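Local coordinates for protein 2-oxoadipate dioxygenase/decarboxylase (Pseudomonas putida, PDB 6W1G) that catalyses the iron(II)-dependent decarboxylation and hydroxylation of 2-oxoadipate to D-2-hydroxyglutarate, using dioxygen, in the catabolism of D-lysine, at residues I73-A78 with K220-N225; V106-T111 with F129-R134; D311-A316 with A339-F344. All blocks are in the same frame, centred on the assembly; numbering follows the deposited sequence.

Interactions 1 and 2 belong to the same mixed sheet and are both buried. Strand 69-75, which carries part of interaction 1, lies beside strand 127-133 of interaction 2; the two touch directly, V75 N lying 2.8 Å from S131 O. Along the chain, interaction 2 is nested within the long loop that interaction 1 closes. Interaction 3 joins helix 304-321 to the end of helix 330-341, its centre about 28 Å from that of interaction 2, and is only partly buried. Backbone hydrogen bonds dominate interaction 2, whereas interaction 1 has none between its segments and relies on packing and waters. Interaction 3 pairs an aliphatic-aromatic core with an exposed salt bridge.

Interaction 1 (I73-A78 with K220-N225); sequences IRVGTA and KGPHIN
In the one of its two modelled conformers described here, the amide of N225 reaches over one face of the R74 guanidinium, ND2 standing 3.3 Å above the plane and over its centre. The two flat groups are 38° apart, so the amide is inclined to the guanidinium, and ND2 and R74 NH2, both donors, form no hydrogen bond. R74 gets there by an extended chain from CG to NE, while CG of N225 is anti to its backbone N (chi1 -178°). Water joins the two side chains instead, accepting weakly from R74 NE and donating weakly to N225 OD1. R74 binds 2-oxoadipate and is thought to matter for substrate specificity; its NH1 forms a salt bridge with D215, which is also hydrogen-bonded to H223 NE2. The contact thus lies at the active site, where strand 69-75 meets the loop leading into strand 226-229, and N225 directly precedes the metal ligand H226. P222, the centre of an inverse gamma turn, points CB toward the strand, 3.2 Å from R74 O. I73 and V75 both pack on that CB, I73 through its own CB at 4.3 Å. A second water accepts from R74 N (2.9 Å) and donates to H223 O (2.7 Å), bridging the backbones.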
ATOM      1  N   ILE A  73       8.697   1.857   4.761  1.00 10.30           N
ATOM      2  CA  ILE A  73      10.019   2.280   5.159  1.00 10.75           C
ATOM      3  C   ILE A  73       9.992   3.766   5.464  1.00 11.58           C
ATOM      4  O   ILE A  73       9.082   4.507   5.065  1.00 12.48           O
ATOM      5  CB  ILE A  73      11.053   2.025   4.047  1.00 11.84           C
ATOM      6  CG1 ILE A  73      10.719   2.798   2.755  1.00 13.46           C
ATOM      7  CG2 ILE A  73      11.178   0.550   3.820  1.00 13.55           C
ATOM      8  CD1 ILE A  73      11.785   2.777   1.669  1.00 14.63           C
ATOM      9  N   ARG A  74      11.061   4.212   6.113  1.00 12.13           N
ATOM     10  CA  ARG A  74      11.272   5.615   6.470  1.00 13.25           C
ATOM     11  C   ARG A  74      12.684   6.001   6.095  1.00 12.62           C
ATOM     12  O   ARG A  74      13.614   5.256   6.399  1.00 15.00           O
ATOM     13  CB  ARG A  74      11.112   5.785   7.979  1.00 16.41           C
ATOM     14  CG  ARG A  74       9.754   5.322   8.469  1.00 17.58           C
ATOM     15  CD  ARG A  74       9.783   5.019   9.961  1.00 23.23           C
ATOM     16  NE  ARG A  74       8.453   4.784  10.488  1.00 27.58           N
ATOM     17  CZ  ARG A  74       8.209   4.328  11.705  1.00 27.18           C
ATOM     18  NH1 ARG A  74       9.221   4.055  12.518  1.00 28.89           N
ATOM     19  NH2 ARG A  74       6.965   4.142  12.098  1.00 31.07           N
ATOM     20  N   VAL A  75      12.841   7.149   5.441  1.00 13.12           N
ATOM     21  CA  VAL A  75      14.147   7.688   5.113  1.00 14.00           C
ATOM     22  C   VAL A  75      14.306   9.023   5.826  1.00 14.86           C
ATOM     23  O   VAL A  75      13.340   9.618   6.329  1.00 14.29           O
ATOM     24  CB  VAL A  75      14.392   7.815   3.593  1.00 14.49           C
ATOM     25  CG1 VAL A  75      14.408   6.469   2.968  1.00 16.00           C
ATOM     26  CG2 VAL A  75      13.362   8.720   2.934  1.00 15.95           C
ATOM     27  N   GLY A  76      15.546   9.504   5.881  1.00 16.11           N
ATOM     28  CA  GLY A  76      15.869  10.632   6.708  1.00 16.33           C
ATOM     29  C   GLY A  76      16.241  11.912   6.007  1.00 16.83           C
ATOM     30  O   GLY A  76      16.304  12.947   6.662  1.00 19.79           O
ATOM     31  N   THR A  77      16.557  11.866   4.718  1.00 16.56           N
ATOM     32  CA  THR A  77      17.015  13.054   4.019  1.00 18.16           C
ATOM     33  C   THR A  77      16.395  13.123   2.634  1.00 15.26           C
ATOM     34  O   THR A  77      15.969  12.112   2.057  1.00 15.13           O
ATOM     35  CB  THR A  77      18.549  13.091   3.820  1.00 18.11           C
ATOM     36  OG1 THR A  77      18.897  12.142   2.805  1.00 17.68           O
ATOM     37  CG2 THR A  77      19.306  12.845   5.109  1.00 20.11           C
ATOM     38  N   ALA A  78      16.329  14.347   2.108  1.00 18.20           N
ATOM     39  CA  ALA A  78      15.856  14.563   0.744  1.00 17.80           C
ATOM     40  C   ALA A  78      16.643  13.735  -0.266  1.00 17.88           C
ATOM     41  O   ALA A  78      16.063  13.152  -1.197  1.00 17.89           O
ATOM     42  CB  ALA A  78      15.918  16.059   0.375  1.00 21.02           C
ATOM     43  N   LYS A 220      21.335   2.036  10.720  1.00 23.80           N
ATOM     44  CA  LYS A 220      22.194   2.234   9.571  1.00 25.31           C
ATOM     45  C   LYS A 220      21.407   2.593   8.320  1.00 23.86           C
ATOM     46  O   LYS A 220      21.954   3.256   7.424  1.00 25.17           O
ATOM     47  CB  LYS A 220      23.010   0.975   9.312  1.00 30.63           C
ATOM     48  CG  LYS A 220      23.965   0.614  10.450  1.00 36.60           C
ATOM     49  CD  LYS A 220      24.909  -0.522  10.056  1.00 40.45           C
ATOM     50  CE  LYS A 220      25.537  -1.189  11.266  1.00 44.03           C
ATOM     51  NZ  LYS A 220      26.224  -2.466  10.898  1.00 46.56           N
ATOM     52  N   GLY A 221      20.154   2.149   8.227  1.00 19.12           N
ATOM     53  CA  GLY A 221      19.367   2.379   7.043  1.00 16.65           C
ATOM     54  C   GLY A 221      17.906   2.125   7.277  1.00 15.44           C
ATOM     55  O   GLY A 221      17.465   1.847   8.407  1.00 16.65           O
ATOM     56  N   PRO A 222      17.105   2.213   6.208  1.00 14.55           N
ATOM     57  CA  PRO A 222      15.632   2.087   6.298  1.00 16.16           C
ATOM     58  C   PRO A 222      15.140   0.651   6.342  1.00 16.91           C
ATOM     59  O   PRO A 222      14.660   0.086   5.342  1.00 16.80           O
ATOM     60  CB  PRO A 222      15.155   2.803   5.034  1.00 16.78           C
ATOM     61  CG  PRO A 222      16.231   2.578   4.059  1.00 15.75           C
ATOM     62  CD  PRO A 222      17.510   2.692   4.873  1.00 14.46           C
ATOM     63  N   HIS A 223      15.231   0.043   7.495  1.00 14.81           N
ATOM     64  CA  HIS A 223      14.768  -1.326   7.653  1.00 14.46           C
ATOM     65  C   HIS A 223      13.256  -1.391   7.459  1.00 12.69           C
ATOM     66  O   HIS A 223      12.535  -0.388   7.532  1.00 14.93           O
ATOM     67  CB  HIS A 223      15.178  -1.887   9.011  1.00 14.87           C
ATOM     68  CG  HIS A 223      14.817  -1.031  10.181  1.00 16.17           C
ATOM     69  ND1 HIS A 223      15.735  -0.709  11.159  1.00 21.14           N
ATOM     70  CD2 HIS A 223      13.660  -0.425  10.538  1.00 18.34           C
ATOM     71  CE1 HIS A 223      15.156   0.047  12.075  1.00 22.24           C
ATOM     72  NE2 HIS A 223      13.899   0.243  11.716  1.00 18.80           N
ATOM     73  N   ILE A 224      12.761  -2.596   7.222  1.00 14.26           N
ATOM     74  CA  ILE A 224      11.334  -2.762   6.936  1.00 12.83           C
ATOM     75  C   ILE A 224      10.551  -2.426   8.200  1.00 14.26           C
ATOM     76  O   ILE A 224      10.733  -3.044   9.259  1.00 17.44           O
ATOM     77  CB  ILE A 224      11.050  -4.191   6.459  1.00 11.92           C
ATOM     78  CG1 ILE A 224      11.758  -4.414   5.124  1.00 13.05           C
ATOM     79  CG2 ILE A 224       9.566  -4.434   6.363  1.00 12.92           C
ATOM     80  CD1 ILE A 224      11.736  -5.839   4.654  1.00 15.08           C
ATOM     81  N   ASN A 225       9.675  -1.444   8.118  1.00 12.19           N
ATOM     82  CA  ASN A 225       8.799  -1.125   9.235  0.54 12.10           C
ATOM     83  C   ASN A 225       7.659  -2.120   9.341  1.00 12.77           C
ATOM     84  O   ASN A 225       7.236  -2.488  10.457  1.00 13.96           O
ATOM     85  CB  ASN A 225       8.202   0.260   9.020  0.54 12.06           C
ATOM     86  CG  ASN A 225       7.331   0.700  10.150  0.54 17.29           C
ATOM     87  OD1 ASN A 225       6.122   0.815   9.974  0.54 23.07           O
ATOM     88  ND2 ASN A 225       7.912   0.968  11.307  0.54 19.44           N
TER
HETATM   89  O   HOH W   1      12.481   2.272   7.719  1.00 15.69           O
HETATM   90  O   HOH W   2       6.092   3.582   8.728  1.00 31.94           O

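Interaction 2 (V106-T111 with F129-R134); sequences VPVHST and FTSLLR
The guanidinium of R134 lies nearly flat on the imidazole of H109, the planes 11° apart and the centres separated by 4.4 Å. Ahead of it, R134 CD sits over the same ring in a CH-pi contact, 3.6 Å from the centroid, and the chain then bends at chi3 (69°), which sets NE near the NE2-CE1 side of the ring. L132 O meets the ring at its edge, in plane. On the face of the sheet that holds V108, S110, S131 and L133, the hydroxyls of S110 and S131 share a hydrogen bond of 2.7 Å between their OG atoms, with either able to donate. CZ of F129 comes within 3.5 Å of S110 CB, and T111 O lies over one face of that phenyl ring.

The backbones hold these groups in register. H109 and L132 exchange two hydrogen bonds, as do T111 and T130; the bond from L132 N to H109 O is 2.8 Å long and almost straight at 178°. R134 N donates to P107 O, carrying the ladder into the inverse gamma turn centred on P107.

Further out, Y98 bonds H109 ND1 and N425 takes R134 NH1, so both members of the stack are tethered from outside the strand pair. F429 meets the H109 ring edge-to-face, while L81 of helix 78-90 packs on T130 and L132. F129 has F399 and Y99 as ring neighbours, and its side chain is about 5 Å from that of the metal ligand H70.

Strands 108-114 and 127-133 form an antiparallel pair in which non-hydrogen-bonded V108-L133 and S110-S131 take turns with hydrogen-bonded H109-L132 and T111-T130. They occupy inner positions in the five-stranded mixed sheet of this glyoxalase-clan enzyme, beside its metal centre.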
ATOM      1  N   VAL A 106       2.886  13.478  14.074  1.00 47.72           N
ATOM      2  CA  VAL A 106       3.977  12.582  13.689  1.00 44.00           C
ATOM      3  C   VAL A 106       4.861  13.286  12.665  1.00 37.73           C
ATOM      4  O   VAL A 106       4.360  13.742  11.623  1.00 37.64           O
ATOM      5  CB  VAL A 106       3.443  11.265  13.105  1.00 45.34           C
ATOM      6  CG1 VAL A 106       4.589  10.288  12.853  1.00 44.97           C
ATOM      7  CG2 VAL A 106       2.387  10.653  14.020  1.00 46.91           C
ATOM      8  N   PRO A 107       6.173  13.390  12.897  1.00 31.54           N
ATOM      9  CA  PRO A 107       7.026  14.247  12.047  1.00 30.29           C
ATOM     10  C   PRO A 107       7.481  13.573  10.747  1.00 27.53           C
ATOM     11  O   PRO A 107       8.676  13.495  10.447  1.00 26.03           O
ATOM     12  CB  PRO A 107       8.198  14.560  12.988  1.00 32.30           C
ATOM     13  CG  PRO A 107       8.335  13.321  13.803  1.00 32.88           C
ATOM     14  CD  PRO A 107       6.905  12.890  14.076  1.00 34.64           C
ATOM     15  N   VAL A 108       6.512  13.114   9.947  1.00 24.72           N
ATOM     16  CA  VAL A 108       6.792  12.523   8.651  1.00 21.74           C
ATOM     17  C   VAL A 108       5.763  12.992   7.619  1.00 20.27           C
ATOM     18  O   VAL A 108       4.640  13.381   7.947  1.00 22.46           O
ATOM     19  CB  VAL A 108       6.812  10.967   8.639  1.00 22.99           C
ATOM     20  CG1 VAL A 108       7.893  10.374   9.553  1.00 24.91           C
ATOM     21  CG2 VAL A 108       5.438  10.404   8.987  1.00 26.92           C
ATOM     22  N   HIS A 109       6.160  12.896   6.343  1.00 17.20           N
ATOM     23  CA  HIS A 109       5.213  12.931   5.226  1.00 15.89           C
ATOM     24  C   HIS A 109       5.686  11.907   4.203  1.00 14.43           C
ATOM     25  O   HIS A 109       6.876  11.562   4.177  1.00 14.42           O
ATOM     26  CB  HIS A 109       4.958  14.331   4.661  1.00 16.88           C
ATOM     27  CG  HIS A 109       6.147  15.138   4.306  1.00 17.20           C
ATOM     28  ND1 HIS A 109       5.981  16.359   3.699  1.00 18.47           N
ATOM     29  CD2 HIS A 109       7.477  14.970   4.483  1.00 17.79           C
ATOM     30  CE1 HIS A 109       7.166  16.930   3.550  1.00 19.24           C
ATOM     31  NE2 HIS A 109       8.088  16.113   4.015  1.00 19.18           N
ATOM     32  N   SER A 110       4.751  11.426   3.373  1.00 14.07           N
ATOM     33  CA  SER A 110       4.981  10.168   2.683  1.00 14.04           C
ATOM     34  C   SER A 110       4.301  10.119   1.328  1.00 10.86           C
ATOM     35  O   SER A 110       3.363  10.865   1.019  1.00 12.68           O
ATOM     36  CB  SER A 110       4.402   9.011   3.517  1.00 14.01           C
ATOM     37  OG  SER A 110       4.766   9.146   4.862  1.00 15.38           O
ATOM     38  N   THR A 111       4.790   9.166   0.520  1.00 11.28           N
ATOM     39  CA  THR A 111       4.157   8.767  -0.732  1.00 10.61           C
ATOM     40  C   THR A 111       4.224   7.257  -0.808  1.00 10.41           C
ATOM     41  O   THR A 111       4.873   6.626   0.017  1.00 12.60           O
ATOM     42  CB  THR A 111       4.858   9.404  -1.940  1.00 11.38           C
ATOM     43  OG1 THR A 111       4.090   9.188  -3.133  1.00 11.44           O
ATOM     44  CG2 THR A 111       6.223   8.863  -2.177  1.00 11.82           C
ATOM     45  N   PHE A 129       5.311   2.067   0.776  1.00 10.01           N
ATOM     46  CA  PHE A 129       4.933   3.309   1.443  1.00  9.58           C
ATOM     47  C   PHE A 129       6.189   3.883   2.081  1.00  9.97           C
ATOM     48  O   PHE A 129       6.838   3.200   2.880  1.00 11.14           O
ATOM     49  CB  PHE A 129       3.893   3.001   2.512  1.00 11.18           C
ATOM     50  CG  PHE A 129       3.257   4.212   3.124  1.00 11.16           C
ATOM     51  CD1 PHE A 129       3.764   4.805   4.268  1.00 14.03           C
ATOM     52  CD2 PHE A 129       2.156   4.793   2.529  1.00 13.47           C
ATOM     53  CE1 PHE A 129       3.149   5.913   4.805  1.00 15.51           C
ATOM     54  CE2 PHE A 129       1.548   5.912   3.085  1.00 14.67           C
ATOM     55  CZ  PHE A 129       2.047   6.461   4.206  1.00 15.07           C
ATOM     56  N   THR A 130       6.589   5.073   1.649  1.00  9.99           N
ATOM     57  CA  THR A 130       7.885   5.651   1.960  1.00 10.43           C
ATOM     58  C   THR A 130       7.681   6.985   2.655  1.00 10.48           C
ATOM     59  O   THR A 130       7.143   7.935   2.070  1.00 11.93           O
ATOM     60  CB  THR A 130       8.685   5.823   0.692  1.00 10.72           C
ATOM     61  OG1 THR A 130       8.827   4.560   0.047  1.00 11.14           O
ATOM     62  CG2 THR A 130      10.077   6.383   0.965  1.00 11.77           C
ATOM     63  N   SER A 131       8.151   7.073   3.904  1.00 12.07           N
ATOM     64  CA  SER A 131       8.037   8.303   4.681  1.00 13.01           C
ATOM     65  C   SER A 131       9.371   9.010   4.747  1.00 13.47           C
ATOM     66  O   SER A 131      10.416   8.364   4.855  1.00 17.50           O
ATOM     67  CB  SER A 131       7.568   7.975   6.094  1.00 16.53           C
ATOM     68  OG  SER A 131       6.319   7.319   6.120  1.00 16.98           O
ATOM     69  N   LEU A 132       9.306  10.331   4.693  1.00 13.94           N
ATOM     70  CA  LEU A 132      10.465  11.167   4.915  1.00 14.21           C
ATOM     71  C   LEU A 132      10.298  11.889   6.249  1.00 16.90           C
ATOM     72  O   LEU A 132       9.307  12.594   6.469  1.00 16.70           O
ATOM     73  CB  LEU A 132      10.578  12.171   3.771  1.00 15.52           C
ATOM     74  CG  LEU A 132      11.631  13.234   3.990  1.00 16.61           C
ATOM     75  CD1 LEU A 132      13.057  12.708   4.110  1.00 18.27           C
ATOM     76  CD2 LEU A 132      11.571  14.257   2.849  1.00 19.83           C
ATOM     77  N   LEU A 133      11.264  11.676   7.142  1.00 16.51           N
ATOM     78  CA  LEU A 133      11.304  12.353   8.425  1.00 17.70           C
ATOM     79  C   LEU A 133      11.504  13.850   8.219  1.00 19.75           C
ATOM     80  O   LEU A 133      12.313  14.274   7.391  1.00 21.75           O
ATOM     81  CB  LEU A 133      12.476  11.785   9.222  1.00 21.59           C
ATOM     82  CG  LEU A 133      12.646  12.247  10.669  1.00 23.43           C
ATOM     83  CD1 LEU A 133      11.574  11.648  11.543  1.00 29.30           C
ATOM     84  CD2 LEU A 133      14.052  11.855  11.158  1.00 23.88           C
ATOM     85  N   ARG A 134      10.768  14.657   8.989  1.00 22.78           N
ATOM     86  CA  ARG A 134      10.904  16.111   8.971  1.00 26.78           C
ATOM     87  C   ARG A 134      11.634  16.532  10.238  1.00 31.77           C
ATOM     88  O   ARG A 134      11.158  16.268  11.350  1.00 35.13           O
ATOM     89  CB  ARG A 134       9.541  16.791   8.872  1.00 27.25           C
ATOM     90  CG  ARG A 134       8.740  16.311   7.664  1.00 27.77           C
ATOM     91  CD  ARG A 134       7.655  17.307   7.258  1.00 30.96           C
ATOM     92  NE  ARG A 134       8.227  18.532   6.699  1.00 35.08           N
ATOM     93  CZ  ARG A 134       7.514  19.590   6.348  1.00 38.26           C
ATOM     94  NH1 ARG A 134       6.204  19.565   6.513  1.00 38.83           N
ATOM     95  NH2 ARG A 134       8.095  20.675   5.827  1.00 38.80           N
TER

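Interaction 3 (D311-A316 with A339-F344); sequences DKLLDA and ANFAEF
L313 CB lies over the centre of one face of the F341 ring, 3.8 Å from the centroid and 11° off the ring normal, a CH-pi contact. The backbone N of L314 comes 3.6 Å from F341 CE1, and Y310 of the same helix meets this ring with its plane at about 60°. At the F344 ring, by contrast, L313 CD1 is found at the edge, near the ring plane, and touches CB. With chi2 of L313 at 177° placing its methyls, they reach the last part of helix 330-341 and the turn after it: CD2 meets N340 O at 3.5 Å and E343 CD at 3.7 Å. An alanine in place of F341 would probably leave L313 CB without its aromatic face and open a gap between the helices. The type I turn from F341 to F344 brings E343 round to K312, whose chain bends at chi3 and chi4. N340 sets OD1 against A316 CB, while its ND2 bonds L336 O. The NZ of K312 donates to the syn side of E343 OE2 at 2.9 Å; this salt bridge joins two exposed residues, and solvent would probably weaken its pull, whereas the buried L313, F341 and F344 join helix 304-321 to helix 330-341 and the turn that follows by apolar packing.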
ATOM      1  N   ASP A 311     -15.082  10.210   4.112  1.00 19.43           N
ATOM      2  CA  ASP A 311     -14.497  11.084   5.125  1.00 20.07           C
ATOM      3  C   ASP A 311     -15.583  11.603   6.061  1.00 20.56           C
ATOM      4  O   ASP A 311     -15.376  11.705   7.279  1.00 22.48           O
ATOM      5  CB  ASP A 311     -13.750  12.234   4.441  1.00 22.41           C
ATOM      6  CG  ASP A 311     -12.529  11.779   3.599  1.00 28.13           C
ATOM      7  OD1 ASP A 311     -12.124  10.598   3.674  1.00 28.56           O
ATOM      8  OD2 ASP A 311     -11.978  12.630   2.861  1.00 30.49           O
ATOM      9  N   LYS A 312     -16.763  11.915   5.508  1.00 22.47           N
ATOM     10  CA  LYS A 312     -17.842  12.470   6.318  1.00 22.27           C
ATOM     11  C   LYS A 312     -18.323  11.464   7.354  1.00 21.72           C
ATOM     12  O   LYS A 312     -18.545  11.802   8.515  1.00 22.63           O
ATOM     13  CB  LYS A 312     -19.012  12.868   5.422  1.00 23.20           C
ATOM     14  CG  LYS A 312     -20.202  13.507   6.116  1.00 28.65           C
ATOM     15  CD  LYS A 312     -21.245  13.863   5.089  1.00 33.17           C
ATOM     16  CE  LYS A 312     -22.176  12.695   4.845  1.00 36.91           C
ATOM     17  NZ  LYS A 312     -23.586  13.102   5.112  1.00 41.47           N
ATOM     18  N   LEU A 313     -18.518  10.222   6.923  1.00 18.90           N
ATOM     19  CA  LEU A 313     -19.033   9.208   7.829  1.00 19.34           C
ATOM     20  C   LEU A 313     -17.989   8.794   8.856  1.00 19.65           C
ATOM     21  O   LEU A 313     -18.327   8.484  10.006  1.00 19.40           O
ATOM     22  CB  LEU A 313     -19.538   8.019   7.029  1.00 18.42           C
ATOM     23  CG  LEU A 313     -20.609   8.384   5.996  1.00 19.90           C
ATOM     24  CD1 LEU A 313     -21.008   7.184   5.188  1.00 21.68           C
ATOM     25  CD2 LEU A 313     -21.860   9.036   6.618  1.00 22.22           C
ATOM     26  N   LEU A 314     -16.716   8.757   8.458  1.00 19.72           N
ATOM     27  CA  LEU A 314     -15.661   8.463   9.422  1.00 20.56           C
ATOM     28  C   LEU A 314     -15.561   9.574  10.457  1.00 20.58           C
ATOM     29  O   LEU A 314     -15.465   9.303  11.661  1.00 21.78           O
ATOM     30  CB  LEU A 314     -14.354   8.217   8.669  1.00 19.75           C
ATOM     31  CG  LEU A 314     -13.251   7.829   9.653  1.00 20.40           C
ATOM     32  CD1 LEU A 314     -13.465   6.527  10.386  1.00 24.22           C
ATOM     33  CD2 LEU A 314     -11.932   7.789   8.874  1.00 22.55           C
ATOM     34  N   ASP A 315     -15.596  10.832  10.015  1.00 21.30           N
ATOM     35  CA  ASP A 315     -15.607  11.955  10.955  1.00 25.25           C
ATOM     36  C   ASP A 315     -16.785  11.877  11.927  1.00 25.44           C
ATOM     37  O   ASP A 315     -16.620  12.122  13.126  1.00 26.65           O
ATOM     38  CB  ASP A 315     -15.619  13.273  10.181  1.00 30.32           C
ATOM     39  CG  ASP A 315     -14.300  13.561   9.471  1.00 40.65           C
ATOM     40  OD1 ASP A 315     -14.284  14.489   8.638  1.00 45.38           O
ATOM     41  OD2 ASP A 315     -13.295  12.868   9.737  1.00 43.71           O
ATOM     42  N   ALA A 316     -17.973  11.523  11.438  1.00 25.96           N
ATOM     43  CA  ALA A 316     -19.136  11.447  12.312  1.00 26.23           C
ATOM     44  C   ALA A 316     -18.985  10.348  13.349  1.00 23.77           C
ATOM     45  O   ALA A 316     -19.408  10.522  14.497  1.00 24.18           O
ATOM     46  CB  ALA A 316     -20.405  11.247  11.486  1.00 28.34           C
ATOM     47  N   ALA A 339     -22.788   1.794  12.443  1.00 23.00           N
ATOM     48  CA  ALA A 339     -24.008   2.584  12.384  1.00 24.22           C
ATOM     49  C   ALA A 339     -23.862   3.758  11.428  1.00 23.71           C
ATOM     50  O   ALA A 339     -24.748   4.008  10.608  1.00 26.33           O
ATOM     51  CB  ALA A 339     -24.378   3.035  13.793  1.00 25.35           C
ATOM     52  N   ASN A 340     -22.750   4.484  11.509  1.00 24.47           N
ATOM     53  CA  ASN A 340     -22.589   5.672  10.684  1.00 23.05           C
ATOM     54  C   ASN A 340     -22.349   5.319   9.215  1.00 25.81           C
ATOM     55  O   ASN A 340     -22.756   6.078   8.334  1.00 26.46           O
ATOM     56  CB  ASN A 340     -21.442   6.517  11.237  1.00 25.47           C
ATOM     57  CG  ASN A 340     -21.861   7.373  12.427  1.00 26.55           C
ATOM     58  OD1 ASN A 340     -22.362   8.477  12.251  1.00 29.69           O
ATOM     59  ND2 ASN A 340     -21.641   6.872  13.640  1.00 28.15           N
ATOM     60  N   PHE A 341     -21.732   4.178   8.928  1.00 21.12           N
ATOM     61  CA  PHE A 341     -21.416   3.842   7.538  1.00 20.33           C
ATOM     62  C   PHE A 341     -22.575   3.155   6.841  1.00 20.95           C
ATOM     63  O   PHE A 341     -22.468   2.836   5.657  1.00 21.54           O
ATOM     64  CB  PHE A 341     -20.139   2.998   7.437  1.00 18.55           C
ATOM     65  CG  PHE A 341     -18.919   3.820   7.157  1.00 17.88           C
ATOM     66  CD1 PHE A 341     -18.236   4.429   8.189  1.00 20.11           C
ATOM     67  CD2 PHE A 341     -18.471   4.003   5.872  1.00 18.28           C
ATOM     68  CE1 PHE A 341     -17.141   5.207   7.943  1.00 20.67           C
ATOM     69  CE2 PHE A 341     -17.370   4.769   5.609  1.00 18.30           C
ATOM     70  CZ  PHE A 341     -16.677   5.356   6.639  1.00 21.26           C
ATOM     71  N   ALA A 342     -23.689   2.927   7.556  1.00 23.22           N
ATOM     72  CA  ALA A 342     -24.906   2.478   6.877  1.00 26.51           C
ATOM     73  C   ALA A 342     -25.302   3.397   5.725  1.00 26.58           C
ATOM     74  O   ALA A 342     -25.973   2.941   4.792  1.00 27.16           O
ATOM     75  CB  ALA A 342     -26.063   2.380   7.883  1.00 29.50           C
ATOM     76  N   GLU A 343     -24.920   4.671   5.773  1.00 25.38           N
ATOM     77  CA  GLU A 343     -25.234   5.644   4.732  1.00 26.41           C
ATOM     78  C   GLU A 343     -24.386   5.501   3.472  1.00 24.41           C
ATOM     79  O   GLU A 343     -24.699   6.145   2.462  1.00 27.59           O
ATOM     80  CB  GLU A 343     -25.004   7.035   5.318  1.00 27.97           C
ATOM     81  CG  GLU A 343     -25.248   8.200   4.387  1.00 36.43           C
ATOM     82  CD  GLU A 343     -25.162   9.545   5.081  1.00 41.54           C
ATOM     83  OE1 GLU A 343     -25.481   9.627   6.290  1.00 40.79           O
ATOM     84  OE2 GLU A 343     -24.771  10.514   4.399  1.00 44.01           O
ATOM     85  N   PHE A 344     -23.341   4.700   3.496  1.00 19.53           N
ATOM     86  CA  PHE A 344     -22.539   4.482   2.303  1.00 18.90           C
ATOM     87  C   PHE A 344     -23.127   3.285   1.567  1.00 16.87           C
ATOM     88  O   PHE A 344     -23.079   2.167   2.094  1.00 16.81           O
ATOM     89  CB  PHE A 344     -21.080   4.224   2.668  1.00 16.66           C
ATOM     90  CG  PHE A 344     -20.129   4.512   1.528  1.00 16.40           C
ATOM     91  CD1 PHE A 344     -20.202   3.791   0.338  1.00 14.76           C
ATOM     92  CD2 PHE A 344     -19.202   5.535   1.614  1.00 17.15           C
ATOM     93  CE1 PHE A 344     -19.370   4.088  -0.728  1.00 16.07           C
ATOM     94  CE2 PHE A 344     -18.362   5.839   0.555  1.00 17.35           C
ATOM     95  CZ  PHE A 344     -18.432   5.105  -0.618  1.00 17.20           C
TER